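Local coordinates for protein type III effector XopAI (Xanthomonas citri, PDB 6K93) that probably acts as a secreted bacterial effector inside plant cells, with a mono-ADP-ribosyltransferase fold whose domain appears to bind arginine-containing peptides, at residues E159-L171 / C202-Y214. Sequence-based numbering, arbitrary orientation.
Sequences ELKYMATEDLVAL and CIISALHSLPEEY
Helix 165-171 crosses helix 202-209 almost perpendicularly, at -103° with axes 7.7 Å apart, and the backbones come closest where Asp167 faces Ala206. This crossing belongs to the helical part of the mono-ADP-ribosyltransferase fold, and it illustrates how a small residue lets two helices meet closely: Ala206 CB sits 3.3 Å from Asp167 O and also packs against Leu171 CG. Ala170 CB repeats the theme against Cys202 and Ile203, while Leu171 CD1 meets Leu210 CD1 tip to tip.

Polar groups line one flank. Ser205, whose CB points toward the partner helix and whose OG lies opposite its own backbone N (chi1 -173°), donates through OG to Asp167 OD2 at 2.8 Å, approaching from above the carboxylate plane. The other oxygen, OD1, accepts from Ser115, so the buried carboxylate is gripped at both ends. A water donates to both Asp167 OD2 and Ser209 OG and accepts from Ala164 N, joining the N-cap of one helix to the end of the other.

Beyond the crossing, Met163, bent at chi2 and chi3, brings CE against Leu210 CD2, 3.7 Å away. Leu160 CD2 reaches the same methyl, alongside Leu210, and also touches the Tyr214 ring. At the far end, the Glu159 carboxylate lies nearly coplanar with that ring, 23° between planes, and its OE2 accepts a 2.7 Å hydrogen bond from Tyr214 OH on the anti side.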
# COMPACT_ATOMS: atom_id res chain seq x y z
N GLU A 159 7.36 -16.49 -12.63
CA GLU A 159 6.17 -16.60 -11.78
C GLU A 159 5.40 -15.29 -11.74
O GLU A 159 4.23 -15.29 -11.32
CB GLU A 159 6.56 -17.07 -10.38
CG GLU A 159 7.16 -16.03 -9.46
CD GLU A 159 8.63 -15.78 -9.66
OE1 GLU A 159 9.24 -16.36 -10.58
OE2 GLU A 159 9.20 -15.00 -8.86
N LEU A 160 6.02 -14.20 -12.15
CA LEU A 160 5.37 -12.89 -12.18
C LEU A 160 4.78 -12.54 -13.53
O LEU A 160 4.32 -11.43 -13.71
CB LEU A 160 6.39 -11.81 -11.79
CG LEU A 160 6.99 -11.87 -10.38
CD1 LEU A 160 8.05 -10.80 -10.23
CD2 LEU A 160 5.92 -11.68 -9.34
N LYS A 161 4.77 -13.46 -14.49
CA LYS A 161 4.43 -13.07 -15.86
C LYS A 161 2.98 -12.65 -16.03
O LYS A 161 2.66 -12.00 -17.03
CB LYS A 161 4.78 -14.21 -16.83
CG LYS A 161 3.84 -15.41 -16.77
CD LYS A 161 4.36 -16.49 -17.77
CE LYS A 161 3.35 -17.57 -18.02
NZ LYS A 161 3.97 -18.77 -18.65
N TYR A 162 2.10 -12.99 -15.10
CA TYR A 162 0.71 -12.57 -15.18
C TYR A 162 0.47 -11.23 -14.51
O TYR A 162 -0.63 -10.68 -14.66
CB TYR A 162 -0.21 -13.63 -14.58
CG TYR A 162 0.01 -14.98 -15.21
CD1 TYR A 162 -0.34 -15.20 -16.52
CD2 TYR A 162 0.59 -16.00 -14.49
CE1 TYR A 162 -0.13 -16.43 -17.11
CE2 TYR A 162 0.81 -17.22 -15.07
CZ TYR A 162 0.45 -17.43 -16.38
OH TYR A 162 0.68 -18.66 -16.95
N MET A 163 1.45 -10.71 -13.78
CA MET A 163 1.31 -9.42 -13.13
C MET A 163 1.22 -8.32 -14.17
O MET A 163 1.92 -8.34 -15.18
CB MET A 163 2.49 -9.13 -12.23
CG MET A 163 2.71 -10.14 -11.13
SD MET A 163 1.40 -10.15 -9.92
CE MET A 163 1.58 -8.53 -9.11
N ALA A 164 0.36 -7.32 -13.89
CA ALA A 164 0.37 -6.10 -14.68
C ALA A 164 1.59 -5.29 -14.32
O ALA A 164 1.88 -5.11 -13.15
CB ALA A 164 -0.90 -5.31 -14.44
N THR A 165 2.31 -4.79 -15.32
CA THR A 165 3.56 -4.09 -15.02
C THR A 165 3.32 -2.89 -14.12
O THR A 165 4.12 -2.63 -13.22
CB THR A 165 4.23 -3.66 -16.32
OG1 THR A 165 4.38 -4.81 -17.16
CG2 THR A 165 5.59 -3.07 -16.07
N GLU A 166 2.24 -2.14 -14.37
CA GLU A 166 1.97 -0.97 -13.55
C GLU A 166 1.63 -1.34 -12.11
O GLU A 166 1.87 -0.56 -11.19
CB GLU A 166 0.81 -0.16 -14.14
CG GLU A 166 1.08 0.39 -15.53
CD GLU A 166 0.70 -0.57 -16.65
OE1 GLU A 166 0.48 -1.77 -16.43
OE2 GLU A 166 0.61 -0.07 -17.80
N ASP A 167 1.05 -2.51 -11.88
CA ASP A 167 0.81 -2.94 -10.50
C ASP A 167 2.13 -3.17 -9.77
O ASP A 167 2.27 -2.80 -8.60
CB ASP A 167 -0.03 -4.21 -10.47
CG ASP A 167 -1.49 -3.98 -10.83
OD1 ASP A 167 -1.97 -2.82 -10.95
OD2 ASP A 167 -2.18 -5.01 -11.00
N LEU A 168 3.10 -3.80 -10.44
CA LEU A 168 4.42 -3.94 -9.84
C LEU A 168 5.09 -2.59 -9.63
O LEU A 168 5.74 -2.37 -8.60
CB LEU A 168 5.30 -4.83 -10.72
CG LEU A 168 4.92 -6.32 -10.82
CD1 LEU A 168 5.87 -7.06 -11.76
CD2 LEU A 168 4.93 -6.96 -9.44
N VAL A 169 4.91 -1.66 -10.57
CA VAL A 169 5.43 -0.31 -10.38
C VAL A 169 4.83 0.33 -9.13
O VAL A 169 5.51 1.03 -8.38
CB VAL A 169 5.18 0.55 -11.63
CG1 VAL A 169 5.49 2.02 -11.36
CG2 VAL A 169 6.01 0.05 -12.80
N ALA A 170 3.55 0.08 -8.87
CA ALA A 170 2.91 0.60 -7.67
C ALA A 170 3.60 0.10 -6.40
O ALA A 170 3.71 0.86 -5.43
CB ALA A 170 1.41 0.24 -7.66
N LEU A 171 4.03 -1.16 -6.38
CA LEU A 171 4.76 -1.67 -5.22
C LEU A 171 6.09 -0.96 -5.06
O LEU A 171 6.46 -0.58 -3.95
CB LEU A 171 4.94 -3.19 -5.31
CG LEU A 171 3.69 -4.06 -5.30
CD1 LEU A 171 4.10 -5.54 -5.40
CD2 LEU A 171 2.87 -3.80 -4.06
N CYS A 202 -3.89 0.24 -7.69
CA CYS A 202 -2.80 -0.56 -8.25
C CYS A 202 -1.99 -1.27 -7.18
O CYS A 202 -1.56 -2.41 -7.41
CB CYS A 202 -1.93 0.32 -9.14
SG CYS A 202 -2.77 0.70 -10.70
N ILE A 203 -1.81 -0.68 -6.00
CA ILE A 203 -1.13 -1.41 -4.94
C ILE A 203 -1.97 -2.59 -4.48
O ILE A 203 -1.47 -3.70 -4.31
CB ILE A 203 -0.80 -0.48 -3.76
CG1 ILE A 203 0.15 0.64 -4.16
CG2 ILE A 203 -0.22 -1.30 -2.60
CD1 ILE A 203 0.34 1.70 -3.07
N ILE A 204 -3.27 -2.37 -4.27
CA ILE A 204 -4.14 -3.46 -3.82
C ILE A 204 -4.16 -4.57 -4.86
O ILE A 204 -4.08 -5.75 -4.51
CB ILE A 204 -5.56 -2.94 -3.53
CG1 ILE A 204 -5.51 -1.96 -2.37
CG2 ILE A 204 -6.50 -4.09 -3.21
CD1 ILE A 204 -6.82 -1.21 -2.14
N SER A 205 -4.28 -4.21 -6.13
CA SER A 205 -4.25 -5.18 -7.21
C SER A 205 -2.96 -5.98 -7.19
O SER A 205 -2.98 -7.20 -7.34
CB SER A 205 -4.41 -4.44 -8.54
OG SER A 205 -4.54 -5.35 -9.60
N ALA A 206 -1.82 -5.30 -7.01
CA ALA A 206 -0.54 -6.00 -6.96
C ALA A 206 -0.51 -6.99 -5.81
O ALA A 206 -0.05 -8.12 -5.96
CB ALA A 206 0.59 -5.00 -6.82
N LEU A 207 -0.96 -6.56 -4.63
CA LEU A 207 -0.86 -7.42 -3.46
C LEU A 207 -1.73 -8.65 -3.58
O LEU A 207 -1.34 -9.73 -3.09
CB LEU A 207 -1.21 -6.63 -2.20
CG LEU A 207 -0.18 -5.53 -1.85
CD1 LEU A 207 -0.75 -4.62 -0.78
CD2 LEU A 207 1.13 -6.13 -1.38
N HIS A 208 -2.88 -8.54 -4.23
CA HIS A 208 -3.75 -9.69 -4.37
C HIS A 208 -3.45 -10.53 -5.60
O HIS A 208 -3.97 -11.64 -5.71
CB HIS A 208 -5.21 -9.24 -4.38
CG HIS A 208 -5.72 -8.83 -3.04
ND1 HIS A 208 -5.65 -9.66 -1.94
CD2 HIS A 208 -6.29 -7.67 -2.60
CE1 HIS A 208 -6.16 -9.04 -0.89
NE2 HIS A 208 -6.56 -7.84 -1.27
N SER A 209 -2.62 -10.04 -6.52
CA SER A 209 -2.29 -10.82 -7.69
C SER A 209 -0.92 -11.49 -7.58
O SER A 209 -0.68 -12.46 -8.31
CB SER A 209 -2.36 -9.96 -8.95
OG SER A 209 -1.50 -8.86 -8.92
N LEU A 210 -0.05 -11.05 -6.66
CA LEU A 210 1.22 -11.74 -6.45
C LEU A 210 0.95 -13.21 -6.15
O LEU A 210 0.03 -13.52 -5.39
CB LEU A 210 2.01 -11.14 -5.29
CG LEU A 210 2.80 -9.87 -5.60
CD1 LEU A 210 3.36 -9.25 -4.35
CD2 LEU A 210 3.91 -10.10 -6.63
N PRO A 211 1.74 -14.13 -6.69
CA PRO A 211 1.51 -15.54 -6.39
C PRO A 211 1.82 -15.87 -4.93
O PRO A 211 2.50 -15.12 -4.21
CB PRO A 211 2.45 -16.29 -7.34
CG PRO A 211 3.42 -15.28 -7.86
CD PRO A 211 2.80 -13.91 -7.70
N GLU A 212 1.30 -17.03 -4.51
CA GLU A 212 1.30 -17.37 -3.09
C GLU A 212 2.70 -17.56 -2.53
O GLU A 212 2.91 -17.40 -1.32
CB GLU A 212 0.45 -18.63 -2.87
CG GLU A 212 0.46 -19.21 -1.46
CD GLU A 212 -0.04 -18.27 -0.37
OE1 GLU A 212 -0.55 -17.16 -0.66
OE2 GLU A 212 0.06 -18.66 0.81
N GLU A 213 3.70 -17.84 -3.36
CA GLU A 213 5.05 -17.95 -2.83
C GLU A 213 5.58 -16.62 -2.29
O GLU A 213 6.58 -16.63 -1.58
CB GLU A 213 5.99 -18.53 -3.89
CG GLU A 213 5.97 -17.78 -5.21
CD GLU A 213 5.12 -18.46 -6.28
OE1 GLU A 213 3.99 -18.91 -5.97
OE2 GLU A 213 5.59 -18.53 -7.43
N TYR A 214 4.93 -15.50 -2.62
CA TYR A 214 5.30 -14.21 -2.05
C TYR A 214 4.66 -13.95 -0.70
O TYR A 214 5.04 -12.98 -0.04
CB TYR A 214 4.93 -13.07 -3.03
CG TYR A 214 5.91 -13.00 -4.17
CD1 TYR A 214 5.80 -13.88 -5.25
CD2 TYR A 214 6.96 -12.09 -4.17
CE1 TYR A 214 6.71 -13.85 -6.29
CE2 TYR A 214 7.87 -12.07 -5.21
CZ TYR A 214 7.74 -12.94 -6.26
OH TYR A 214 8.67 -12.90 -7.28
O HOH W 1 -1.19 -7.54 -11.36